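Long-range contacts in epimerase domain-containing protein (Bacillus cereus HuA2-4, PDB 6ZLK), which probably interconverts UDP-glucuronic acid and UDP-galacturonic acid by NAD-dependent epimerisation at C4 of the sugar: residues 189-197 against 250-261; 233-244 against 282-293. All coordinates share one frame; numbering follows the deposited sequence.

Contact 1: residues 189-197 against 250-261; sequences AFHRLIKQM and ILDIISMLEKIS. With UGA (uridine-5'-diphosphate-glucuronic acid), chain F.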
loop_
_atom_site.group_PDB
_atom_site.type_symbol
_atom_site.label_atom_id
_atom_site.label_comp_id
_atom_site.label_asym_id
_atom_site.label_seq_id
_atom_site.Cartn_x
_atom_site.Cartn_y
_atom_site.Cartn_z
ATOM N N ALA A 189 -5.351 22.270 -10.129
ATOM C CA ALA A 189 -5.220 22.933 -11.420
ATOM C C ALA A 189 -6.169 24.117 -11.510
ATOM O O ALA A 189 -5.750 25.219 -11.952
ATOM C CB ALA A 189 -5.503 21.989 -12.543
ATOM N N PHE A 190 -7.447 23.935 -11.266
ATOM C CA PHE A 190 -8.403 25.009 -11.596
ATOM C C PHE A 190 -8.111 26.225 -10.736
ATOM O O PHE A 190 -8.231 27.347 -11.243
ATOM C CB PHE A 190 -9.857 24.560 -11.452
ATOM C CG PHE A 190 -10.307 23.521 -12.456
ATOM C CD1 PHE A 190 -9.442 22.983 -13.395
ATOM C CD2 PHE A 190 -11.614 23.077 -12.411
ATOM C CE1 PHE A 190 -9.877 22.001 -14.264
ATOM C CE2 PHE A 190 -12.054 22.107 -13.290
ATOM C CZ PHE A 190 -11.187 21.602 -14.242
ATOM N N HIS A 191 -7.812 26.026 -9.475
ATOM C CA HIS A 191 -7.508 27.119 -8.525
ATOM C C HIS A 191 -6.295 27.867 -9.077
ATOM O O HIS A 191 -6.345 29.106 -9.254
ATOM C CB HIS A 191 -7.235 26.568 -7.160
ATOM C CG HIS A 191 -7.090 27.607 -6.097
ATOM N ND1 HIS A 191 -7.786 27.495 -4.933
ATOM C CD2 HIS A 191 -6.312 28.714 -5.989
ATOM C CE1 HIS A 191 -7.486 28.536 -4.148
ATOM N NE2 HIS A 191 -6.590 29.305 -4.807
ATOM N N ARG A 192 -5.229 27.144 -9.428
ATOM C CA ARG A 192 -4.006 27.784 -9.988
ATOM C C ARG A 192 -4.323 28.542 -11.259
ATOM O O ARG A 192 -3.830 29.696 -11.396
ATOM C CB ARG A 192 -2.855 26.777 -10.190
ATOM C CG ARG A 192 -2.319 26.203 -8.898
ATOM C CD ARG A 192 -1.367 25.019 -9.063
ATOM N NE ARG A 192 -0.358 25.286 -10.097
ATOM C CZ ARG A 192 0.763 25.949 -9.875
ATOM N NH1 ARG A 192 1.064 26.334 -8.642
ATOM N NH2 ARG A 192 1.580 26.237 -10.885
ATOM N N LEU A 193 -4.974 27.903 -12.225
ATOM C CA LEU A 193 -5.201 28.461 -13.562
ATOM C C LEU A 193 -6.088 29.685 -13.451
ATOM O O LEU A 193 -5.829 30.644 -14.151
ATOM C CB LEU A 193 -5.837 27.400 -14.462
ATOM C CG LEU A 193 -4.893 26.261 -14.809
ATOM C CD1 LEU A 193 -5.670 25.166 -15.526
ATOM C CD2 LEU A 193 -3.759 26.739 -15.710
ATOM N N ILE A 194 -7.132 29.635 -12.622
ATOM C CA ILE A 194 -8.055 30.801 -12.517
ATOM C C ILE A 194 -7.292 31.947 -11.859
ATOM O O ILE A 194 -7.454 33.093 -12.349
ATOM C CB ILE A 194 -9.338 30.416 -11.768
ATOM C CG1 ILE A 194 -10.179 29.404 -12.537
ATOM C CG2 ILE A 194 -10.127 31.671 -11.421
ATOM C CD1 ILE A 194 -11.176 28.638 -11.649
ATOM N N LYS A 195 -6.515 31.673 -10.843
ATOM C CA LYS A 195 -5.728 32.675 -10.107
ATOM C C LYS A 195 -4.771 33.305 -11.126
ATOM O O LYS A 195 -4.695 34.566 -11.184
ATOM C CB LYS A 195 -4.975 32.066 -8.920
ATOM C CG LYS A 195 -4.190 33.063 -8.076
ATOM C CD LYS A 195 -3.431 32.407 -6.959
ATOM C CE LYS A 195 -2.894 33.399 -5.963
ATOM N NZ LYS A 195 -1.862 34.223 -6.598
ATOM N N GLN A 196 -4.050 32.490 -11.912
ATOM C CA GLN A 196 -3.113 33.017 -12.930
ATOM C C GLN A 196 -3.912 33.856 -13.920
ATOM O O GLN A 196 -3.408 34.939 -14.280
ATOM C CB GLN A 196 -2.344 31.866 -13.590
ATOM C CG GLN A 196 -1.392 31.176 -12.644
ATOM C CD GLN A 196 -1.053 29.763 -13.088
ATOM O OE1 GLN A 196 -1.583 29.270 -14.094
ATOM N NE2 GLN A 196 -0.212 29.110 -12.308
ATOM N N MET A 197 -5.061 33.382 -14.411
ATOM C CA MET A 197 -5.848 34.129 -15.418
ATOM C C MET A 197 -6.277 35.475 -14.839
ATOM O O MET A 197 -6.128 36.496 -15.576
ATOM C CB MET A 197 -7.072 33.331 -15.837
ATOM C CG MET A 197 -7.838 33.961 -16.969
ATOM S SD MET A 197 -9.046 32.817 -17.673
ATOM C CE MET A 197 -8.030 31.433 -18.187
ATOM N N ILE A 250 -7.320 19.891 -20.098
ATOM C CA ILE A 250 -6.912 21.159 -19.499
ATOM C C ILE A 250 -7.052 22.264 -20.539
ATOM O O ILE A 250 -7.506 23.387 -20.173
ATOM C CB ILE A 250 -5.510 21.035 -18.911
ATOM C CG1 ILE A 250 -5.567 20.137 -17.684
ATOM C CG2 ILE A 250 -4.901 22.385 -18.656
ATOM C CD1 ILE A 250 -6.274 20.773 -16.504
ATOM N N LEU A 251 -6.783 21.988 -21.804
ATOM C CA LEU A 251 -6.968 23.021 -22.845
ATOM C C LEU A 251 -8.451 23.370 -22.970
ATOM O O LEU A 251 -8.765 24.573 -23.193
ATOM C CB LEU A 251 -6.412 22.515 -24.164
ATOM C CG LEU A 251 -4.893 22.399 -24.216
ATOM C CD1 LEU A 251 -4.498 21.775 -25.538
ATOM C CD2 LEU A 251 -4.198 23.714 -23.986
ATOM N N ASP A 252 -9.335 22.391 -22.874
ATOM C CA ASP A 252 -10.798 22.617 -22.983
ATOM C C ASP A 252 -11.210 23.543 -21.838
ATOM O O ASP A 252 -11.984 24.474 -22.092
ATOM C CB ASP A 252 -11.604 21.320 -22.843
ATOM C CG ASP A 252 -11.508 20.300 -23.954
ATOM O OD1 ASP A 252 -11.165 20.745 -25.077
ATOM O OD2 ASP A 252 -11.746 19.046 -23.654
ATOM N N ILE A 253 -10.732 23.271 -20.623
ATOM C CA ILE A 253 -11.067 24.040 -19.403
ATOM C C ILE A 253 -10.612 25.480 -19.614
ATOM O O ILE A 253 -11.380 26.427 -19.280
ATOM C CB ILE A 253 -10.430 23.376 -18.167
ATOM C CG1 ILE A 253 -11.035 22.003 -17.870
ATOM C CG2 ILE A 253 -10.517 24.293 -16.957
ATOM C CD1 ILE A 253 -12.464 21.993 -17.518
ATOM N N ILE A 254 -9.354 25.657 -20.058
ATOM C CA ILE A 254 -8.815 27.015 -20.260
ATOM C C ILE A 254 -9.752 27.747 -21.227
ATOM O O ILE A 254 -10.046 28.916 -20.932
ATOM C CB ILE A 254 -7.363 26.975 -20.730
ATOM C CG1 ILE A 254 -6.461 26.468 -19.612
ATOM C CG2 ILE A 254 -6.945 28.353 -21.219
ATOM C CD1 ILE A 254 -5.044 26.186 -20.030
ATOM N N SER A 255 -10.217 27.140 -22.314
ATOM C CA SER A 255 -11.136 27.824 -23.264
ATOM C C SER A 255 -12.422 28.226 -22.565
ATOM O O SER A 255 -12.898 29.330 -22.798
ATOM C CB SER A 255 -11.423 27.015 -24.461
ATOM O OG SER A 255 -10.219 26.869 -25.171
ATOM N N MET A 256 -12.955 27.356 -21.736
ATOM C CA MET A 256 -14.206 27.656 -21.027
ATOM C C MET A 256 -13.940 28.813 -20.076
ATOM O O MET A 256 -14.830 29.680 -19.975
ATOM C CB MET A 256 -14.639 26.429 -20.228
ATOM C CG MET A 256 -14.992 25.294 -21.160
ATOM S SD MET A 256 -15.550 23.871 -20.222
ATOM C CE MET A 256 -17.219 24.476 -20.022
ATOM N N LEU A 257 -12.769 28.870 -19.448
ATOM C CA LEU A 257 -12.455 29.942 -18.481
ATOM C C LEU A 257 -12.268 31.254 -19.249
ATOM O O LEU A 257 -12.629 32.303 -18.694
ATOM C CB LEU A 257 -11.217 29.584 -17.653
ATOM C CG LEU A 257 -11.450 28.544 -16.551
ATOM C CD1 LEU A 257 -10.101 28.119 -15.997
ATOM C CD2 LEU A 257 -12.346 29.079 -15.470
ATOM N N GLU A 258 -11.647 31.204 -20.414
ATOM C CA GLU A 258 -11.518 32.417 -21.271
ATOM C C GLU A 258 -12.909 32.946 -21.601
ATOM O O GLU A 258 -13.073 34.207 -21.554
ATOM C CB GLU A 258 -10.733 32.084 -22.538
ATOM C CG GLU A 258 -9.258 31.899 -22.237
ATOM C CD GLU A 258 -8.421 31.507 -23.436
ATOM O OE1 GLU A 258 -8.931 30.772 -24.315
ATOM O OE2 GLU A 258 -7.243 31.940 -23.470
ATOM N N LYS A 259 -13.859 32.078 -21.925
ATOM C CA LYS A 259 -15.225 32.558 -22.276
ATOM C C LYS A 259 -15.864 33.184 -21.024
ATOM O O LYS A 259 -16.483 34.269 -21.148
ATOM C CB LYS A 259 -16.069 31.487 -22.961
ATOM C CG LYS A 259 -16.455 30.289 -22.113
ATOM C CD LYS A 259 -17.414 29.268 -22.764
ATOM C CE LYS A 259 -17.779 28.101 -21.846
ATOM N NZ LYS A 259 -17.647 28.452 -20.403
ATOM N N ILE A 260 -15.649 32.609 -19.836
ATOM C CA ILE A 260 -16.224 33.126 -18.559
ATOM C C ILE A 260 -15.598 34.454 -18.173
ATOM O O ILE A 260 -16.357 35.389 -17.812
ATOM C CB ILE A 260 -16.059 32.087 -17.436
ATOM C CG1 ILE A 260 -16.955 30.887 -17.682
ATOM C CG2 ILE A 260 -16.318 32.726 -16.077
ATOM C CD1 ILE A 260 -16.617 29.632 -16.849
ATOM N N SER A 261 -14.283 34.567 -18.297
ATOM C CA SER A 261 -13.512 35.729 -17.800
ATOM C C SER A 261 -13.492 36.887 -18.807
ATOM O O SER A 261 -13.316 38.037 -18.355
ATOM C CB SER A 261 -12.123 35.334 -17.438
ATOM O OG SER A 261 -11.398 34.975 -18.586
HETATM C "C1'" UGA F . -6.749 15.592 -7.880
HETATM C "C2'" UGA F . -6.412 15.847 -6.419
HETATM O "O2'" UGA F . -5.313 16.751 -6.383
HETATM C "C3'" UGA F . -6.042 14.586 -5.676
HETATM O "O3'" UGA F . -5.999 14.909 -4.284
HETATM C "C4'" UGA F . -7.033 13.461 -5.927
HETATM O "O4'" UGA F . -6.520 12.259 -5.339
HETATM C "C5'" UGA F . -7.238 13.268 -7.438
HETATM O "O5'" UGA F . -7.648 14.508 -8.023
HETATM C "C6'" UGA F . -8.261 12.202 -7.865
HETATM O "O'P" UGA F . -8.356 11.165 -7.249
HETATM O "O'Q" UGA F . -8.924 12.383 -8.850
HETATM P PB UGA F . -5.407 15.701 -10.135
HETATM O O1B UGA F . -6.317 14.936 -10.999
HETATM O O2B UGA F . -3.936 15.689 -10.354
HETATM O O3B UGA F . -5.528 15.400 -8.565
HETATM O O3A UGA F . -5.960 17.198 -10.135
HETATM P PA UGA F . -5.406 18.650 -10.502
HETATM O O1A UGA F . -4.347 18.985 -9.546
HETATM O O2A UGA F . -6.586 19.520 -10.642
HETATM O O5D UGA F . -4.727 18.405 -11.944
HETATM C C5D UGA F . -5.461 18.032 -13.094
HETATM C C4D UGA F . -4.558 18.167 -14.283
HETATM O O4D UGA F . -4.069 19.526 -14.396
HETATM C C3D UGA F . -3.314 17.274 -14.250
HETATM O O3D UGA F . -3.312 16.613 -15.518
HETATM C C2D UGA F . -2.139 18.241 -14.085
HETATM O O2D UGA F . -1.075 17.893 -14.955
HETATM C C1D UGA F . -2.682 19.545 -14.653
HETATM N N1 UGA F . -2.124 20.762 -14.046
HETATM C C6 UGA F . -2.163 20.972 -12.695
HETATM C C2 UGA F . -1.693 21.742 -14.930
HETATM O O2 UGA F . -1.630 21.580 -16.144
HETATM N N3 UGA F . -1.329 22.908 -14.338
HETATM C C4 UGA F . -1.337 23.194 -12.993
HETATM O O4 UGA F . -0.934 24.296 -12.633
HETATM C C5 UGA F . -1.776 22.123 -12.136
#

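Contact 2: residues 233-244 against 282-293; sequences KNIIGEVINIGG and ADISKASTLLQY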
loop_
_atom_site.group_PDB
_atom_site.type_symbol
_atom_site.label_atom_id
_atom_site.label_comp_id
_atom_site.label_asym_id
_atom_site.label_seq_id
_atom_site.Cartn_x
_atom_site.Cartn_y
_atom_site.Cartn_z
ATOM N N LYS A 233 -29.755 0.701 0.181
ATOM C CA LYS A 233 -29.068 -0.505 -0.324
ATOM C C LYS A 233 -27.983 -0.906 0.680
ATOM O O LYS A 233 -27.453 -0.023 1.356
ATOM C CB LYS A 233 -28.518 -0.252 -1.722
ATOM C CG LYS A 233 -29.575 -0.056 -2.796
ATOM C CD LYS A 233 -29.326 -0.918 -4.016
ATOM C CE LYS A 233 -30.539 -1.084 -4.902
ATOM N NZ LYS A 233 -31.450 0.079 -4.802
ATOM N N ASN A 234 -27.702 -2.200 0.814
ATOM C CA ASN A 234 -26.547 -2.687 1.600
ATOM C C ASN A 234 -25.313 -2.480 0.722
ATOM O O ASN A 234 -25.166 -3.181 -0.281
ATOM C CB ASN A 234 -26.674 -4.125 2.106
ATOM C CG ASN A 234 -25.624 -4.391 3.170
ATOM O OD1 ASN A 234 -24.457 -4.096 2.977
ATOM N ND2 ASN A 234 -26.024 -4.919 4.314
ATOM N N ILE A 235 -24.438 -1.554 1.117
ATOM C CA ILE A 235 -23.218 -1.199 0.356
ATOM C C ILE A 235 -21.944 -1.543 1.131
ATOM O O ILE A 235 -20.834 -1.192 0.687
ATOM C CB ILE A 235 -23.250 0.280 -0.076
ATOM C CG1 ILE A 235 -23.210 1.233 1.119
ATOM C CG2 ILE A 235 -24.460 0.537 -0.949
ATOM C CD1 ILE A 235 -23.012 2.682 0.733
ATOM N N ILE A 236 -22.070 -2.272 2.217
ATOM C CA ILE A 236 -20.888 -2.591 3.049
ATOM C C ILE A 236 -19.946 -3.463 2.220
ATOM O O ILE A 236 -20.413 -4.415 1.535
ATOM C CB ILE A 236 -21.270 -3.255 4.373
ATOM C CG1 ILE A 236 -22.252 -2.430 5.207
ATOM C CG2 ILE A 236 -19.997 -3.581 5.105
ATOM C CD1 ILE A 236 -21.913 -0.977 5.384
ATOM N N GLY A 237 -18.665 -3.137 2.257
ATOM C CA GLY A 237 -17.564 -3.822 1.565
ATOM C C GLY A 237 -17.366 -3.334 0.140
ATOM O O GLY A 237 -16.411 -3.795 -0.470
ATOM N N GLU A 238 -18.223 -2.442 -0.378
ATOM C CA GLU A 238 -18.232 -2.023 -1.793
ATOM C C GLU A 238 -17.227 -0.879 -2.024
ATOM O O GLU A 238 -17.033 -0.017 -1.103
ATOM C CB GLU A 238 -19.584 -1.505 -2.260
ATOM C CG GLU A 238 -20.657 -2.599 -2.383
ATOM C CD GLU A 238 -20.262 -3.817 -3.209
ATOM O OE1 GLU A 238 -19.526 -3.675 -4.194
ATOM O OE2 GLU A 238 -20.697 -4.927 -2.849
ATOM N N VAL A 239 -16.549 -0.928 -3.139
ATOM C CA VAL A 239 -15.786 0.226 -3.678
ATOM C C VAL A 239 -16.655 0.890 -4.737
ATOM O O VAL A 239 -17.139 0.197 -5.648
ATOM C CB VAL A 239 -14.445 -0.218 -4.256
ATOM C CG1 VAL A 239 -13.676 0.953 -4.849
ATOM C CG2 VAL A 239 -13.633 -0.936 -3.178
ATOM N N ILE A 240 -16.813 2.206 -4.673
ATOM C CA ILE A 240 -17.742 2.964 -5.535
ATOM C C ILE A 240 -17.006 4.185 -6.098
ATOM O O ILE A 240 -16.613 5.042 -5.275
ATOM C CB ILE A 240 -19.010 3.393 -4.763
ATOM C CG1 ILE A 240 -19.666 2.197 -4.045
ATOM C CG2 ILE A 240 -19.940 4.116 -5.717
ATOM C CD1 ILE A 240 -20.912 2.571 -3.228
ATOM N N ASN A 241 -16.865 4.260 -7.403
ATOM C CA ASN A 241 -16.378 5.492 -8.093
ATOM C C ASN A 241 -17.421 6.615 -7.977
ATOM O O ASN A 241 -18.652 6.401 -8.212
ATOM C CB ASN A 241 -16.153 5.294 -9.569
ATOM C CG ASN A 241 -15.043 4.319 -9.883
ATOM O OD1 ASN A 241 -14.094 4.181 -9.145
ATOM N ND2 ASN A 241 -15.177 3.646 -11.018
ATOM N N ILE A 242 -16.966 7.819 -7.650
ATOM C CA ILE A 242 -17.778 9.056 -7.659
ATOM C C ILE A 242 -17.101 10.011 -8.651
ATOM O O ILE A 242 -15.996 10.511 -8.337
ATOM C CB ILE A 242 -17.856 9.677 -6.249
ATOM C CG1 ILE A 242 -18.413 8.686 -5.214
ATOM C CG2 ILE A 242 -18.635 10.984 -6.264
ATOM C CD1 ILE A 242 -19.827 8.264 -5.494
ATOM N N GLY A 243 -17.679 10.166 -9.835
ATOM C CA GLY A 243 -17.149 10.957 -10.939
ATOM C C GLY A 243 -18.130 11.984 -11.420
ATOM O O GLY A 243 -19.243 12.080 -10.879
ATOM N N GLY A 244 -17.668 12.758 -12.382
ATOM C CA GLY A 244 -18.347 13.988 -12.736
ATOM C C GLY A 244 -19.261 13.847 -13.909
ATOM O O GLY A 244 -19.343 12.767 -14.563
ATOM N N ALA A 282 -14.210 7.842 -15.075
ATOM C CA ALA A 282 -14.899 6.894 -14.178
ATOM C C ALA A 282 -16.052 6.225 -14.925
ATOM O O ALA A 282 -16.836 6.891 -15.589
ATOM C CB ALA A 282 -15.417 7.592 -12.959
ATOM N N ASP A 283 -16.217 4.927 -14.702
ATOM C CA ASP A 283 -17.522 4.276 -14.872
ATOM C C ASP A 283 -18.244 4.496 -13.532
ATOM O O ASP A 283 -17.786 3.937 -12.478
ATOM C CB ASP A 283 -17.320 2.784 -15.118
ATOM C CG ASP A 283 -18.598 2.035 -15.411
ATOM O OD1 ASP A 283 -19.674 2.536 -15.055
ATOM O OD2 ASP A 283 -18.489 0.933 -16.025
ATOM N N ILE A 284 -19.296 5.291 -13.551
ATOM C CA ILE A 284 -20.068 5.601 -12.327
ATOM C C ILE A 284 -21.366 4.784 -12.324
ATOM O O ILE A 284 -22.265 5.141 -11.607
ATOM C CB ILE A 284 -20.294 7.116 -12.216
ATOM C CG1 ILE A 284 -20.962 7.703 -13.465
ATOM C CG2 ILE A 284 -18.978 7.807 -11.890
ATOM C CD1 ILE A 284 -21.417 9.147 -13.316
ATOM N N SER A 285 -21.474 3.722 -13.135
ATOM C CA SER A 285 -22.668 2.836 -13.110
ATOM C C SER A 285 -22.970 2.222 -11.745
ATOM O O SER A 285 -24.153 2.178 -11.352
ATOM C CB SER A 285 -22.471 1.739 -14.160
ATOM O OG SER A 285 -22.096 2.338 -15.377
ATOM N N LYS A 286 -21.957 1.798 -11.011
ATOM C CA LYS A 286 -22.201 1.184 -9.702
ATOM C C LYS A 286 -22.798 2.244 -8.757
ATOM O O LYS A 286 -23.730 1.950 -8.009
ATOM C CB LYS A 286 -20.895 0.590 -9.207
ATOM C CG LYS A 286 -21.027 -0.115 -7.884
ATOM C CD LYS A 286 -19.708 -0.749 -7.597
ATOM C CE LYS A 286 -19.718 -1.773 -6.516
ATOM N NZ LYS A 286 -18.345 -2.242 -6.214
ATOM N N ALA A 287 -22.293 3.486 -8.786
ATOM C CA ALA A 287 -22.832 4.533 -7.903
ATOM C C ALA A 287 -24.297 4.815 -8.246
ATOM O O ALA A 287 -25.082 5.074 -7.351
ATOM C CB ALA A 287 -22.043 5.803 -8.055
ATOM N N SER A 288 -24.643 4.767 -9.540
ATOM C CA SER A 288 -26.054 4.896 -9.972
ATOM C C SER A 288 -26.912 3.809 -9.306
ATOM O O SER A 288 -27.942 4.110 -8.744
ATOM C CB SER A 288 -26.169 4.835 -11.499
ATOM O OG SER A 288 -27.546 4.854 -11.834
ATOM N N THR A 289 -26.483 2.557 -9.386
ATOM C CA THR A 289 -27.202 1.391 -8.833
ATOM C C THR A 289 -27.326 1.519 -7.315
ATOM O O THR A 289 -28.442 1.398 -6.806
ATOM C CB THR A 289 -26.523 0.074 -9.167
ATOM O OG1 THR A 289 -26.392 -0.044 -10.585
ATOM C CG2 THR A 289 -27.272 -1.113 -8.602
ATOM N N LEU A 290 -26.225 1.755 -6.614
ATOM C CA LEU A 290 -26.212 1.641 -5.136
ATOM C C LEU A 290 -26.621 2.922 -4.435
ATOM O O LEU A 290 -27.152 2.764 -3.335
ATOM C CB LEU A 290 -24.839 1.201 -4.675
ATOM C CG LEU A 290 -24.382 -0.145 -5.195
ATOM C CD1 LEU A 290 -22.988 -0.418 -4.723
ATOM C CD2 LEU A 290 -25.292 -1.266 -4.749
ATOM N N LEU A 291 -26.376 4.084 -5.063
ATOM C CA LEU A 291 -26.539 5.391 -4.383
ATOM C C LEU A 291 -27.567 6.256 -5.103
ATOM O O LEU A 291 -27.825 7.336 -4.597
ATOM C CB LEU A 291 -25.225 6.144 -4.306
ATOM C CG LEU A 291 -24.040 5.366 -3.756
ATOM C CD1 LEU A 291 -22.822 6.256 -3.784
ATOM C CD2 LEU A 291 -24.321 4.822 -2.356
ATOM N N GLN A 292 -28.110 5.824 -6.241
ATOM C CA GLN A 292 -28.919 6.703 -7.104
ATOM C C GLN A 292 -28.109 7.964 -7.418
ATOM O O GLN A 292 -28.664 9.026 -7.614
ATOM C CB GLN A 292 -30.293 6.962 -6.482
ATOM C CG GLN A 292 -31.143 5.707 -6.410
ATOM C CD GLN A 292 -32.535 6.107 -5.986
ATOM O OE1 GLN A 292 -32.805 6.290 -4.800
ATOM N NE2 GLN A 292 -33.402 6.335 -6.962
ATOM N N TYR A 293 -26.794 7.812 -7.562
ATOM C CA TYR A 293 -25.901 8.936 -7.925
ATOM C C TYR A 293 -26.088 9.298 -9.382
ATOM O O TYR A 293 -26.020 8.463 -10.293
ATOM C CB TYR A 293 -24.455 8.547 -7.629
ATOM C CG TYR A 293 -23.484 9.647 -7.954
ATOM C CD1 TYR A 293 -23.526 10.830 -7.232
ATOM C CD2 TYR A 293 -22.521 9.487 -8.937
ATOM C CE1 TYR A 293 -22.674 11.866 -7.558
ATOM C CE2 TYR A 293 -21.646 10.517 -9.246
ATOM C CZ TYR A 293 -21.691 11.670 -8.502
ATOM O OH TYR A 293 -20.803 12.674 -8.782
HETATM O O HOH W 1 -19.661 4.129 -9.603
#

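Contact 1: residues 189-197 against 250-261
Met197 is the knob of this helix pair. Its side chain drops into the hollow of helix 250-261 formed by Ile254, Leu257, Glu258 and Ser261. The chain leaves with CG anti to the backbone N (chi1 -174°) and bends at its last torsion, which lays Met197 CE 3.7 Å from Leu257 CB. Met197 SD lies 3.3 Å from Ser261 OG. That hydroxyl donates to Leu257 O. Leu257 answers as a bump: both its methyls rest on Ile194 CG1, the two side chains crossing at about a right angle. One turn back, Ile253 packs on the Phe190 ring. Its CG2 sits over one ring face, 4.0 Å from the centroid, and Ile253 CD1 touches Phe190 CZ at 3.5 Å. Ile250 CD1 comes to the edge of the same ring and reaches Ala189 CB and the ribose O4D of UDP-glucuronic acid. The axes of the two helical segments cross at -42° and come within 11.1 Å. Ala189 N donates to O2A of UDP-glucuronic acid (3.1 Å), and Arg192 NE makes a nearly straight bond to its uracil O4 (2.8 Å). This apolar helix pair borders the nucleotide end of the UDP-sugar pocket, in the substrate-binding part of an extended short-chain dehydrogenase/reductase fold.

Contact 2: residues 233-244 against 282-293
Lys286 reaches from helix 285-291 to the side chain of Glu238 and the backbone of Val239. CB points toward the strand segment, and CG stands anti to the backbone N (chi1 -178°), with the rest of the chain extended. Lys286 CD passes 3.4 Å from Val239 O. CE lies against Glu238 OE1 and Val239 O. The tip, Lys286 NZ, is gripped twice: it forms a salt bridge with Glu238 OE1 (2.7 Å), met nearly end-on to the C-O bond, and donates to Val239 O (2.8 Å). Glu238 bends at chi2 to bring its carboxylate there, and its CG touches Leu290 CD1.

Next to this polar clasp, Ile240, Ala287, Leu290 and Leu291 form an apolar layer. Ile240 CG2 sits 3.6 Å from Ala287 CB. Ile240 and Leu291 meet tip to tip, while the side chains of Ile242 and Leu291 cross at about a right angle, CD1 to CD1. Ile235 slides past Leu290 in the opposite direction. Leu291 also touches Ala227 of helix 218-230.

At the other end the bonds are polar again. Asn241 ND2 donates to Asp283 O (3.0 Å, 169° at the hydrogen), with the acceptor in its amide plane; its OD1 is held by Tyr130. Water 1 bridges Asn241 O and Ala287 N. Tyr293 OH donates to Gly243 O (2.7 Å), which lies at the ring edge. Gly243 N is buried under Ile284 CG2 (3.4 Å) and has no polar partner. Gly243 lacks a side chain, which suits the close passage of Ala282 and Ile284. Asp283 OD1 accepts from Ser285 N in an Asx turn that leads into the helix. The whole is a short helix laid across a strand of the central sheet, the segment axes at 110°, in the Rossmann-type fold of the epimerase/dehydratase family.

How the contacts relate
Contacts 1 and 2 lie about 30 Å apart between centres, and their nearest atoms are about 10 Å apart. Their segments alternate along the chain: 189-197, 233-244, 250-261, then 282-293. The chain therefore passes from one site to the other three times. Contact 1 meets the substrate directly through Ala189, Arg192 and Ile250, at the uridine and phosphate end. Contact 2 stands back: the nearest atoms of Ile242 and NAD are about 9 Å apart, as are those of Gly243 and UDP-glucuronic acid. Strand 171-180 pairs with strand 239-242 of contact 2, and Thr178 N from the same strand bonds to the substrate.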